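Long-range contacts in transmembrane oligosaccharyl transferase, putative (Archaeoglobus fulgidus, PDB 3VGP), which is the C-terminal globular domain of an archaeal membrane protein of the AglB family, with helices packed around a small mixed beta sheet: residues Y33-W38 / A62-F68; A81-R87 / E160-S164; E74-I78 / L144-R148; W14-L19 / R87-T91; F105-M109 / I124-F128. The protein carries 1 engineered substitution. All coordinates share one frame; numbering follows the deposited sequence.

Contact 1: Y33-W38 / A62-F68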
# COMPACT_ATOMS: atom_id res chain seq x y z
N TYR A 33 9.96 4.41 -6.93
CA TYR A 33 8.57 4.70 -7.23
C TYR A 33 7.97 5.48 -6.06
O TYR A 33 8.46 5.39 -4.94
CB TYR A 33 7.74 3.45 -7.58
CG TYR A 33 7.65 2.34 -6.57
CD1 TYR A 33 8.61 1.33 -6.52
CD2 TYR A 33 6.56 2.26 -5.70
CE1 TYR A 33 8.49 0.26 -5.64
CE2 TYR A 33 6.43 1.20 -4.81
CZ TYR A 33 7.39 0.20 -4.79
OH TYR A 33 7.26 -0.86 -3.91
N SER A 34 6.93 6.25 -6.34
CA SER A 34 6.31 7.12 -5.35
C SER A 34 5.13 6.60 -4.55
O SER A 34 4.93 7.02 -3.41
CB SER A 34 5.88 8.42 -6.02
OG SER A 34 6.99 9.08 -6.60
N VAL A 35 4.36 5.70 -5.14
CA VAL A 35 3.17 5.20 -4.47
C VAL A 35 3.20 3.70 -4.21
O VAL A 35 3.46 2.91 -5.12
CB VAL A 35 1.91 5.53 -5.30
CG1 VAL A 35 0.66 5.02 -4.58
CG2 VAL A 35 1.83 7.03 -5.54
N MSE A 36 2.94 3.32 -2.97
CA MSE A 36 2.88 1.92 -2.61
C MSE A 36 1.44 1.54 -2.33
O MSE A 36 0.82 2.07 -1.41
CB MSE A 36 3.71 1.61 -1.38
CG MSE A 36 3.53 0.18 -0.94
SE MSE A 36 4.59 -0.21 0.57
CE MSE A 36 6.26 -0.44 -0.31
N SER A 37 0.91 0.62 -3.13
CA SER A 37 -0.47 0.18 -2.97
C SER A 37 -0.59 -1.25 -3.45
O SER A 37 0.35 -1.79 -4.05
CB SER A 37 -1.40 1.09 -3.79
OG SER A 37 -2.76 0.85 -3.49
N TRP A 38 -1.73 -1.87 -3.19
CA TRP A 38 -1.97 -3.24 -3.62
C TRP A 38 -2.69 -3.17 -4.95
O TRP A 38 -3.87 -2.84 -5.02
CB TRP A 38 -2.84 -3.98 -2.60
CG TRP A 38 -2.98 -5.44 -2.92
CD1 TRP A 38 -4.13 -6.11 -3.24
CD2 TRP A 38 -1.93 -6.41 -2.94
NE1 TRP A 38 -3.86 -7.44 -3.47
CE2 TRP A 38 -2.51 -7.65 -3.29
CE3 TRP A 38 -0.55 -6.36 -2.70
CZ2 TRP A 38 -1.77 -8.83 -3.40
CZ3 TRP A 38 0.19 -7.53 -2.82
CH2 TRP A 38 -0.42 -8.74 -3.16
N ALA A 62 4.31 -5.92 -5.97
CA ALA A 62 3.36 -6.70 -5.18
C ALA A 62 4.05 -7.26 -3.93
O ALA A 62 3.50 -7.21 -2.83
CB ALA A 62 2.78 -7.84 -6.02
N VAL A 63 5.25 -7.80 -4.11
CA VAL A 63 5.98 -8.36 -2.99
C VAL A 63 6.32 -7.24 -2.01
O VAL A 63 6.22 -7.42 -0.80
CB VAL A 63 7.27 -9.06 -3.45
CG1 VAL A 63 8.09 -9.47 -2.24
CG2 VAL A 63 6.91 -10.28 -4.28
N ASP A 64 6.73 -6.09 -2.53
CA ASP A 64 7.06 -4.95 -1.67
C ASP A 64 5.85 -4.60 -0.81
O ASP A 64 5.95 -4.48 0.41
CB ASP A 64 7.39 -3.69 -2.49
CG ASP A 64 8.76 -3.74 -3.15
OD1 ASP A 64 9.58 -4.60 -2.79
OD2 ASP A 64 9.01 -2.87 -4.02
N ALA A 65 4.70 -4.43 -1.45
CA ALA A 65 3.49 -4.06 -0.73
C ALA A 65 3.05 -5.12 0.28
O ALA A 65 2.64 -4.79 1.39
CB ALA A 65 2.36 -3.76 -1.71
N ALA A 66 3.14 -6.39 -0.11
CA ALA A 66 2.74 -7.47 0.79
C ALA A 66 3.66 -7.53 2.02
O ALA A 66 3.18 -7.67 3.15
CB ALA A 66 2.74 -8.80 0.04
N LYS A 67 4.96 -7.44 1.81
CA LYS A 67 5.90 -7.48 2.92
C LYS A 67 5.68 -6.29 3.84
O LYS A 67 5.79 -6.39 5.07
CB LYS A 67 7.34 -7.46 2.41
CG LYS A 67 7.78 -8.73 1.68
CD LYS A 67 7.93 -9.91 2.63
CE LYS A 67 8.53 -11.11 1.91
NZ LYS A 67 8.69 -12.30 2.80
N PHE A 68 5.37 -5.15 3.24
CA PHE A 68 5.13 -3.92 3.99
C PHE A 68 3.86 -4.03 4.82
O PHE A 68 3.87 -3.79 6.03
CB PHE A 68 5.02 -2.74 3.02
CG PHE A 68 4.64 -1.44 3.67
CD1 PHE A 68 5.62 -0.55 4.10
CD2 PHE A 68 3.31 -1.10 3.86
CE1 PHE A 68 5.28 0.65 4.70
CE2 PHE A 68 2.95 0.10 4.46
CZ PHE A 68 3.94 0.98 4.88
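Y33 meets D64 through its hydroxyl. CG of Y33 lies between the backbone N and the carbonyl carbon (chi1 59°), which aims the ring at helix 58-69. Y33 OH donates to D64 OD2 at 2.7 Å. It reaches that oxygen on the anti side, 16° out of the carboxylate plane. Ring and carboxylate are nearly coplanar. OD2 also forms a salt bridge with R84, so a charged neighbour probably helps set the carboxylate. M36, a selenomethionine, comes next. It runs out straight and bends at its last torsion. Its SE sits over one face of the F68 ring, 3.7 Å from the centroid, in a Met-aromatic contact. Its CE turns to D64 CB at 4.1 Å. At S37 the backbone does the touching: O lies 3.7 Å from A65 CB. W38 closes the segment with the six-membered part of its indole. CZ3 meets A62 O at 3.3 Å, with the oxygen at the ring edge and in its plane. The small A65 and A66 let the indole lie close to the helix, with W38 CE3 4.0 Å from A65 CB. This is strand-helix packing in an alpha/beta core, and W38 begins the WWDYG signature of the family.

Contact 2: A81-R87 / E160-S164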
# COMPACT_ATOMS: atom_id res chain seq x y z
N ALA A 81 9.68 0.99 2.66
CA ALA A 81 9.27 2.26 2.08
C ALA A 81 10.47 3.17 1.80
O ALA A 81 10.54 3.83 0.76
CB ALA A 81 8.28 2.96 3.01
N LYS A 82 11.43 3.21 2.73
CA LYS A 82 12.61 4.04 2.56
C LYS A 82 13.44 3.56 1.37
O LYS A 82 13.90 4.36 0.56
CB LYS A 82 13.48 4.03 3.82
CG LYS A 82 12.83 4.64 5.05
CD LYS A 82 12.47 6.11 4.85
CE LYS A 82 11.94 6.72 6.14
NZ LYS A 82 11.45 8.12 5.96
N LYS A 83 13.60 2.25 1.27
CA LYS A 83 14.37 1.65 0.19
C LYS A 83 13.86 2.07 -1.18
O LYS A 83 14.64 2.42 -2.07
CB LYS A 83 14.34 0.13 0.31
CG LYS A 83 15.13 -0.60 -0.77
CD LYS A 83 15.01 -2.11 -0.61
CE LYS A 83 15.50 -2.56 0.76
NZ LYS A 83 15.42 -4.04 0.93
N ARG A 84 12.54 2.06 -1.35
CA ARG A 84 11.95 2.43 -2.63
C ARG A 84 11.72 3.93 -2.80
O ARG A 84 11.38 4.38 -3.89
CB ARG A 84 10.62 1.70 -2.84
CG ARG A 84 10.70 0.19 -2.71
CD ARG A 84 11.67 -0.43 -3.70
NE ARG A 84 11.65 -1.88 -3.58
CZ ARG A 84 12.54 -2.71 -4.11
NH1 ARG A 84 13.56 -2.23 -4.82
NH2 ARG A 84 12.43 -4.02 -3.92
N GLY A 85 11.89 4.69 -1.72
CA GLY A 85 11.69 6.13 -1.80
C GLY A 85 10.23 6.54 -1.92
O GLY A 85 9.91 7.65 -2.37
N VAL A 86 9.34 5.65 -1.51
CA VAL A 86 7.90 5.89 -1.56
C VAL A 86 7.49 7.10 -0.72
O VAL A 86 7.98 7.28 0.39
CB VAL A 86 7.13 4.64 -1.06
CG1 VAL A 86 5.70 5.01 -0.68
CG2 VAL A 86 7.14 3.57 -2.14
N ARG A 87 6.60 7.92 -1.27
CA ARG A 87 6.10 9.09 -0.56
C ARG A 87 4.72 8.79 0.01
O ARG A 87 4.38 9.25 1.10
CB ARG A 87 5.99 10.30 -1.49
CG ARG A 87 5.36 11.51 -0.82
CD ARG A 87 5.33 12.72 -1.73
NE ARG A 87 4.75 13.87 -1.05
CZ ARG A 87 4.55 15.05 -1.63
NH1 ARG A 87 4.01 16.04 -0.93
NH2 ARG A 87 4.89 15.24 -2.90
N GLU A 160 1.17 9.63 4.13
CA GLU A 160 2.43 10.16 3.64
C GLU A 160 3.53 9.63 4.55
O GLU A 160 3.37 9.56 5.77
CB GLU A 160 2.42 11.69 3.66
CG GLU A 160 3.70 12.32 3.12
CD GLU A 160 3.55 13.81 2.85
OE1 GLU A 160 2.97 14.51 3.70
OE2 GLU A 160 4.02 14.27 1.79
N VAL A 161 4.64 9.23 3.95
CA VAL A 161 5.77 8.73 4.71
C VAL A 161 6.49 9.93 5.30
O VAL A 161 6.90 10.84 4.57
CB VAL A 161 6.73 7.95 3.80
CG1 VAL A 161 7.92 7.45 4.61
CG2 VAL A 161 5.99 6.78 3.17
N VAL A 162 6.64 9.95 6.62
CA VAL A 162 7.30 11.05 7.30
C VAL A 162 8.81 10.94 7.15
O VAL A 162 9.42 9.99 7.63
CB VAL A 162 6.95 11.06 8.81
CG1 VAL A 162 7.62 12.23 9.50
CG2 VAL A 162 5.45 11.12 8.98
N GLY A 163 9.40 11.92 6.46
CA GLY A 163 10.84 11.91 6.26
C GLY A 163 11.24 11.38 4.90
O GLY A 163 12.42 11.10 4.68
N SER A 164 10.29 11.26 3.99
CA SER A 164 10.59 10.78 2.65
C SER A 164 11.15 11.88 1.76
O SER A 164 11.44 11.60 0.58
CB SER A 164 9.33 10.19 2.00
OG SER A 164 8.28 11.13 1.96
OXT SER A 164 11.30 13.02 2.26
O HOH W 1 11.83 9.46 -0.83
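E160 OE2 takes two bonds from R87. R87 NE donates to E160 OE2 at 3.0 Å, where OE2 offers its anti lone pair. R87 NH1 reaches the same E160 OE2 at 3.2 Å, nearly along the C-O axis. The grip is side-on, and the guanidinium and carboxylate planes lie only 12° apart. R87 gets there with a chain extended from CG to NE. The backbones join beside this salt bridge: V161 N donates to R87 O at 2.9 Å, just where R87 leads into strand 88-91. Next to that bond, V161 CG2 packs on V86 CG1 at 4.2 Å and lies close to V86 O. On the helix side, G85, the first residue past helix 74-84, has positive phi and closes it with a Schellman motif. The other segment finishes in a type II turn from V161 to S164. S164 OG bends back and donates to V161 O at 3.0 Å. K82 reaches this turn with its tip, where NZ makes a weak hydrogen bond to V162 O at 3.2 Å. A water donates to both G85 O and S164 O of the terminal carboxylate. The turn is held by the weak K82 bond, the S164 OG bond and the water, and the valine packing lies beside it. The paired charges of R87 and E160 probably favour the ionised state of both.

Contact 3: E74-I78 / L144-R148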
# COMPACT_ATOMS: atom_id res chain seq x y z
N GLU A 74 6.80 -1.52 12.80
CA GLU A 74 6.90 -0.36 11.93
C GLU A 74 8.31 -0.23 11.35
O GLU A 74 8.48 0.26 10.24
CB GLU A 74 6.52 0.91 12.69
CG GLU A 74 6.67 2.17 11.87
CD GLU A 74 6.13 3.41 12.57
OE1 GLU A 74 6.18 3.47 13.81
OE2 GLU A 74 5.69 4.34 11.86
N ASP A 75 9.31 -0.66 12.11
CA ASP A 75 10.69 -0.59 11.66
C ASP A 75 10.91 -1.36 10.36
O ASP A 75 11.63 -0.90 9.47
CB ASP A 75 11.63 -1.13 12.74
CG ASP A 75 12.32 -0.02 13.50
OD1 ASP A 75 11.62 0.84 14.08
OD2 ASP A 75 13.57 -0.01 13.52
N GLU A 76 10.28 -2.52 10.24
CA GLU A 76 10.40 -3.33 9.04
C GLU A 76 9.65 -2.69 7.87
O GLU A 76 10.10 -2.72 6.73
CB GLU A 76 9.84 -4.74 9.29
N ALA A 77 8.49 -2.10 8.18
CA ALA A 77 7.68 -1.46 7.15
C ALA A 77 8.39 -0.23 6.58
O ALA A 77 8.48 -0.07 5.37
CB ALA A 77 6.33 -1.07 7.73
N ILE A 78 8.89 0.64 7.46
CA ILE A 78 9.56 1.85 7.01
C ILE A 78 10.83 1.53 6.22
O ILE A 78 11.21 2.27 5.32
CB ILE A 78 9.86 2.80 8.19
CG1 ILE A 78 10.34 4.15 7.67
CG2 ILE A 78 10.89 2.18 9.11
CD1 ILE A 78 9.35 4.83 6.73
N LEU A 144 1.61 5.24 14.83
CA LEU A 144 2.75 5.05 13.94
C LEU A 144 3.52 6.37 13.89
O LEU A 144 2.92 7.42 13.70
CB LEU A 144 2.29 4.66 12.54
CG LEU A 144 1.60 3.30 12.41
CD1 LEU A 144 1.12 3.10 10.99
CD2 LEU A 144 2.57 2.20 12.80
N THR A 145 4.84 6.31 14.05
CA THR A 145 5.64 7.53 14.04
C THR A 145 6.13 7.96 12.66
O THR A 145 6.47 9.13 12.47
CB THR A 145 6.87 7.39 14.96
OG1 THR A 145 7.81 6.47 14.38
CG2 THR A 145 6.46 6.87 16.33
N HIS A 146 6.16 7.04 11.71
CA HIS A 146 6.66 7.36 10.37
C HIS A 146 5.60 7.51 9.29
O HIS A 146 5.94 7.65 8.11
CB HIS A 146 7.68 6.30 9.93
CG HIS A 146 8.86 6.17 10.85
ND1 HIS A 146 9.79 7.18 11.00
CD2 HIS A 146 9.24 5.17 11.68
CE1 HIS A 146 10.70 6.80 11.88
NE2 HIS A 146 10.39 5.59 12.31
N PHE A 147 4.33 7.48 9.67
CA PHE A 147 3.25 7.59 8.70
C PHE A 147 2.17 8.54 9.19
O PHE A 147 1.76 8.49 10.35
CB PHE A 147 2.66 6.21 8.44
CG PHE A 147 3.66 5.21 7.96
CD1 PHE A 147 3.99 5.13 6.62
CD2 PHE A 147 4.32 4.37 8.86
CE1 PHE A 147 4.97 4.25 6.17
CE2 PHE A 147 5.29 3.48 8.42
CZ PHE A 147 5.62 3.42 7.08
N ARG A 148 1.70 9.39 8.28
CA ARG A 148 0.66 10.36 8.61
C ARG A 148 -0.50 10.30 7.61
O ARG A 148 -0.30 10.37 6.40
CB ARG A 148 1.27 11.77 8.60
CG ARG A 148 0.27 12.90 8.79
CD ARG A 148 0.97 14.26 8.72
NE ARG A 148 0.04 15.35 8.97
CZ ARG A 148 0.37 16.64 8.97
NH1 ARG A 148 1.62 17.01 8.73
NH2 ARG A 148 -0.56 17.56 9.20
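The first turn of helix 74-84 packs on the loop that leads into edge strand 147-153, with E74 reaching into T145 and H146. The E74 chain is extended, with CG anti to the backbone N (chi1 177°), which carries the carboxylate out to the loop backbone. T145 N donates to E74 OE1 at 3.1 Å through the syn lone pair, with a fairly straight bond of 163°. H146 N donates to E74 OE2 at 2.7 Å, also on the syn side but 33° out of the carboxylate plane. One carboxylate therefore holds two successive N-H groups. T145 OG1 adds a weak bond to OE1. This is a side-chain bridge from a helix to the entry of a strand. That strand is outermost in the mixed sheet and pairs with strand 156-161. R148 bonds to E160 there, and the bond of H146 to V162 continues the pairing just beyond the strand ends. F147 turns its ring edge to the carboxylate, with CD2 3.3 Å from E74 OE2. The two groups are nearly coplanar, so the C-H edge probably gives the negative oxygen a mildly favourable neighbour. L144 CB approaches E74 OE2 at 3.5 Å. One turn along the helix, I78 lays CG1 over one face of the H146 imidazole, 4.0 Å from H146 CG. I78 CD1 comes within 4.0 Å of F147 CZ and also packs on V161.

Contact 4: W14-L19 / R87-T91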
# COMPACT_ATOMS: atom_id res chain seq x y z
N TRP A 14 -5.23 12.66 -7.13
CA TRP A 14 -4.77 13.60 -6.11
C TRP A 14 -3.27 13.43 -5.90
O TRP A 14 -2.54 14.41 -5.74
CB TRP A 14 -5.50 13.34 -4.78
CG TRP A 14 -5.11 14.30 -3.70
CD1 TRP A 14 -5.68 15.51 -3.42
CD2 TRP A 14 -4.05 14.14 -2.75
NE1 TRP A 14 -5.04 16.11 -2.36
CE2 TRP A 14 -4.03 15.29 -1.93
CE3 TRP A 14 -3.10 13.13 -2.52
CZ2 TRP A 14 -3.11 15.46 -0.89
CZ3 TRP A 14 -2.19 13.29 -1.49
CH2 TRP A 14 -2.20 14.45 -0.69
N MSE A 15 -2.81 12.18 -5.91
CA MSE A 15 -1.39 11.91 -5.71
C MSE A 15 -0.57 12.31 -6.93
O MSE A 15 0.53 12.83 -6.79
CB MSE A 15 -1.17 10.43 -5.39
CG MSE A 15 -1.76 10.01 -4.06
SE MSE A 15 -1.33 8.19 -3.61
CE MSE A 15 -2.61 7.32 -4.75
N ARG A 16 -1.10 12.06 -8.12
CA ARG A 16 -0.39 12.42 -9.34
C ARG A 16 -0.18 13.93 -9.34
O ARG A 16 0.90 14.41 -9.65
CB ARG A 16 -1.19 11.99 -10.56
N THR A 17 -1.23 14.66 -8.98
CA THR A 17 -1.17 16.12 -8.93
C THR A 17 -0.13 16.57 -7.91
O THR A 17 0.63 17.50 -8.15
CB THR A 17 -2.55 16.71 -8.57
OG1 THR A 17 -3.48 16.40 -9.62
CG2 THR A 17 -2.47 18.22 -8.39
N SER A 18 -0.09 15.89 -6.77
CA SER A 18 0.87 16.23 -5.73
C SER A 18 2.30 15.92 -6.17
O SER A 18 3.24 16.61 -5.80
CB SER A 18 0.55 15.47 -4.44
OG SER A 18 1.49 15.76 -3.43
N LEU A 19 2.45 14.86 -6.97
CA LEU A 19 3.76 14.44 -7.45
C LEU A 19 4.22 15.21 -8.68
O LEU A 19 5.41 15.37 -8.92
CB LEU A 19 3.74 12.94 -7.78
CG LEU A 19 3.41 11.99 -6.62
CD1 LEU A 19 3.16 10.59 -7.14
CD2 LEU A 19 4.56 12.01 -5.63
N ARG A 87 6.60 7.92 -1.27
CA ARG A 87 6.10 9.09 -0.56
C ARG A 87 4.72 8.79 0.01
O ARG A 87 4.38 9.25 1.10
CB ARG A 87 5.99 10.30 -1.49
CG ARG A 87 5.36 11.51 -0.82
CD ARG A 87 5.33 12.72 -1.73
NE ARG A 87 4.75 13.87 -1.05
CZ ARG A 87 4.55 15.05 -1.63
NH1 ARG A 87 4.01 16.04 -0.93
NH2 ARG A 87 4.89 15.24 -2.90
N TYR A 88 3.94 8.02 -0.74
CA TYR A 88 2.59 7.67 -0.32
C TYR A 88 2.32 6.18 -0.22
O TYR A 88 2.79 5.39 -1.04
CB TYR A 88 1.56 8.26 -1.28
CG TYR A 88 1.56 9.78 -1.35
CD1 TYR A 88 1.27 10.54 -0.22
CD2 TYR A 88 1.82 10.44 -2.54
CE1 TYR A 88 1.25 11.93 -0.28
CE2 TYR A 88 1.81 11.83 -2.62
CZ TYR A 88 1.52 12.57 -1.48
OH TYR A 88 1.50 13.95 -1.53
N VAL A 89 1.55 5.82 0.80
CA VAL A 89 1.12 4.44 1.01
C VAL A 89 -0.40 4.55 1.02
O VAL A 89 -0.96 5.41 1.71
CB VAL A 89 1.60 3.88 2.36
CG1 VAL A 89 0.99 2.52 2.60
CG2 VAL A 89 3.12 3.76 2.36
N VAL A 90 -1.08 3.69 0.28
CA VAL A 90 -2.53 3.77 0.20
C VAL A 90 -3.22 2.49 0.65
O VAL A 90 -2.81 1.40 0.26
CB VAL A 90 -2.98 4.08 -1.25
CG1 VAL A 90 -4.48 4.36 -1.29
CG2 VAL A 90 -2.20 5.26 -1.79
N THR A 91 -4.25 2.63 1.48
CA THR A 91 -5.00 1.49 1.98
C THR A 91 -6.48 1.66 1.61
O THR A 91 -6.88 2.71 1.11
CB THR A 91 -4.88 1.34 3.52
OG1 THR A 91 -5.47 2.47 4.17
CG2 THR A 91 -3.40 1.25 3.92
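Y88 reaches from strand 88-91 to the selenomethionine M15 and to S18 of helix 6-20. Its CB starts the contact, 3.7 Å from M15 SE. CG is next and has the same SE as its neighbour. On the ring, CD2 lies near M15 CG, and SE stays oblique to the ring in a Met-aromatic contact. CE2 meets L19 CD2 at 4.1 Å. CE1 and CZ meet W14, whose CZ3 is 3.8 Å from Y88 CZ. W14 turns its edge toward the face of Y88 in an offset edge-to-face pair, with planes at 61°. R87 CG covers the opposite face of the tyrosine. At the tip, Y88 OH and S18 OG share a hydrogen bond of 2.6 Å, and the serine oxygen lies in the ring plane at the edge. S18 OG stands anti to the backbone N (chi1 178°), which points it at the strand. The R87 guanidinium has Y88 OH over one face, while its NE and NH1 bind E160. Two residues along the strand, V90 CG2 packs on M15 SE at 3.6 Å. Segment 14-19 runs antiparallel to strand 88-91, at 176°, with the two axes 11.3 Å apart. The chemistry is apolar along the length of the tyrosine and polar at its end. The hydroxyl bond gives the end of an otherwise apolar side chain a polar partner on the helix.

Contact 5: F105-M109 / I124-F128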
# COMPACT_ATOMS: atom_id res chain seq x y z
N PHE A 105 -6.78 -9.46 1.71
CA PHE A 105 -5.71 -9.69 2.68
C PHE A 105 -5.13 -11.10 2.58
O PHE A 105 -3.92 -11.28 2.72
CB PHE A 105 -6.18 -9.39 4.11
CG PHE A 105 -5.05 -9.37 5.10
CD1 PHE A 105 -4.94 -10.38 6.06
CD2 PHE A 105 -4.07 -8.39 5.05
CE1 PHE A 105 -3.86 -10.40 6.94
CE2 PHE A 105 -2.98 -8.41 5.92
CZ PHE A 105 -2.89 -9.42 6.87
N PRO A 106 -5.97 -12.12 2.35
CA PRO A 106 -5.38 -13.45 2.25
C PRO A 106 -4.40 -13.52 1.07
O PRO A 106 -3.35 -14.15 1.16
CB PRO A 106 -6.59 -14.36 2.05
CG PRO A 106 -7.64 -13.65 2.88
CD PRO A 106 -7.44 -12.21 2.46
N ALA A 107 -4.75 -12.85 -0.03
CA ALA A 107 -3.89 -12.82 -1.21
C ALA A 107 -2.59 -12.12 -0.86
O ALA A 107 -1.51 -12.55 -1.25
CB ALA A 107 -4.59 -12.10 -2.37
N ILE A 108 -2.70 -11.02 -0.12
CA ILE A 108 -1.52 -10.27 0.30
C ILE A 108 -0.63 -11.17 1.15
O ILE A 108 0.59 -11.22 0.95
CB ILE A 108 -1.93 -9.01 1.11
CG1 ILE A 108 -2.55 -7.97 0.17
CG2 ILE A 108 -0.73 -8.44 1.84
CD1 ILE A 108 -3.14 -6.75 0.88
N MSE A 109 -1.23 -11.90 2.08
CA MSE A 109 -0.47 -12.81 2.93
C MSE A 109 0.27 -13.86 2.10
O MSE A 109 1.43 -14.15 2.37
CB MSE A 109 -1.40 -13.50 3.93
CG MSE A 109 -1.88 -12.60 5.05
SE MSE A 109 -2.76 -13.61 6.44
CE MSE A 109 -1.19 -14.46 7.18
N ILE A 124 -6.36 -15.73 10.92
CA ILE A 124 -6.07 -14.71 9.92
C ILE A 124 -6.43 -13.33 10.48
O ILE A 124 -5.71 -12.36 10.25
CB ILE A 124 -6.87 -14.94 8.62
CG1 ILE A 124 -6.48 -16.28 8.00
CG2 ILE A 124 -6.59 -13.81 7.63
CD1 ILE A 124 -7.36 -16.70 6.85
N LEU A 125 -7.55 -13.26 11.19
CA LEU A 125 -7.98 -11.99 11.77
C LEU A 125 -6.98 -11.55 12.83
O LEU A 125 -6.59 -10.38 12.88
CB LEU A 125 -9.37 -12.14 12.40
CG LEU A 125 -9.88 -10.91 13.16
CD1 LEU A 125 -9.80 -9.68 12.27
CD2 LEU A 125 -11.31 -11.15 13.64
N ASN A 126 -6.55 -12.49 13.67
CA ASN A 126 -5.59 -12.18 14.71
C ASN A 126 -4.26 -11.71 14.10
O ASN A 126 -3.64 -10.77 14.58
CB ASN A 126 -5.36 -13.40 15.60
CG ASN A 126 -4.47 -13.10 16.78
OD1 ASN A 126 -4.74 -12.18 17.55
ND2 ASN A 126 -3.41 -13.88 16.94
N PHE A 127 -3.84 -12.37 13.02
CA PHE A 127 -2.61 -12.00 12.34
C PHE A 127 -2.77 -10.57 11.85
O PHE A 127 -1.93 -9.71 12.12
CB PHE A 127 -2.35 -12.92 11.14
CG PHE A 127 -1.04 -12.66 10.45
CD1 PHE A 127 0.12 -13.29 10.88
CD2 PHE A 127 -0.96 -11.77 9.38
CE1 PHE A 127 1.35 -13.04 10.25
CE2 PHE A 127 0.26 -11.52 8.74
CZ PHE A 127 1.41 -12.15 9.19
N PHE A 128 -3.85 -10.32 11.12
CA PHE A 128 -4.13 -8.99 10.59
C PHE A 128 -4.08 -7.90 11.66
O PHE A 128 -3.47 -6.85 11.45
CB PHE A 128 -5.51 -8.96 9.92
CG PHE A 128 -5.92 -7.60 9.46
CD1 PHE A 128 -5.39 -7.06 8.30
CD2 PHE A 128 -6.78 -6.82 10.23
CE1 PHE A 128 -5.70 -5.76 7.91
CE2 PHE A 128 -7.09 -5.52 9.85
CZ PHE A 128 -6.55 -4.99 8.69
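This is an apolar helix-helix contact between helix 105-111 and helix 121-129, centred on F105 and F128, its centre about 14 Å from the centre of the chain. The two segments cross steeply, at 74°, with axes 11.5 Å apart. F128 turns its edge to the face of F105 in a T-shaped stack. The planes are 83° apart and the centroids 4.9 Å apart. F128 CD1 stands over the middle of the F105 ring, and F105 CE2 is 3.6 Å from F128 CD1. The rim of the same F105 ring touches two other groups: CD1 meets I124 CG2 at 4.1 Å, and CZ meets F127 CD2 at 3.9 Å. M109, a selenomethionine, takes the face of F127. Its chain bends at the last torsion (chi3 72°), which swings CE over that ring, 3.6 Å from the F127 centroid in a CH-pi contact. SE lies oblique to the ring and packs on I124 CG2 at 4.0 Å. L133 of helix 132-138 touches both F105 and F128, and Y114 meets F127 edge-to-face. No hydrogen bond joins the segments, so their cohesion rests on dispersion and on the weak electrostatics of C-H groups pointing at ring faces.

Contacts 1 to 4 gather on one mixed sheet, while contact 5 lies apart. The centres of contacts 2 and 3 are 10 Å apart, and both use helix 74-84. Contacts 2 and 4 share R87, and their centres are 11 Å apart. Helix 6-20 packs on one face of the sheet in contact 4. Helices 58-69 and 74-84 pack on the other in contacts 1 to 3. Along the chain, contact 1 falls between the two segments of contact 4, and contacts 2, 3 and 4 interleave. The core is therefore tied together by residues far apart in sequence. Contact 5 centres 25 Å from contact 4 and touches the core through W38 and A66 of contact 1.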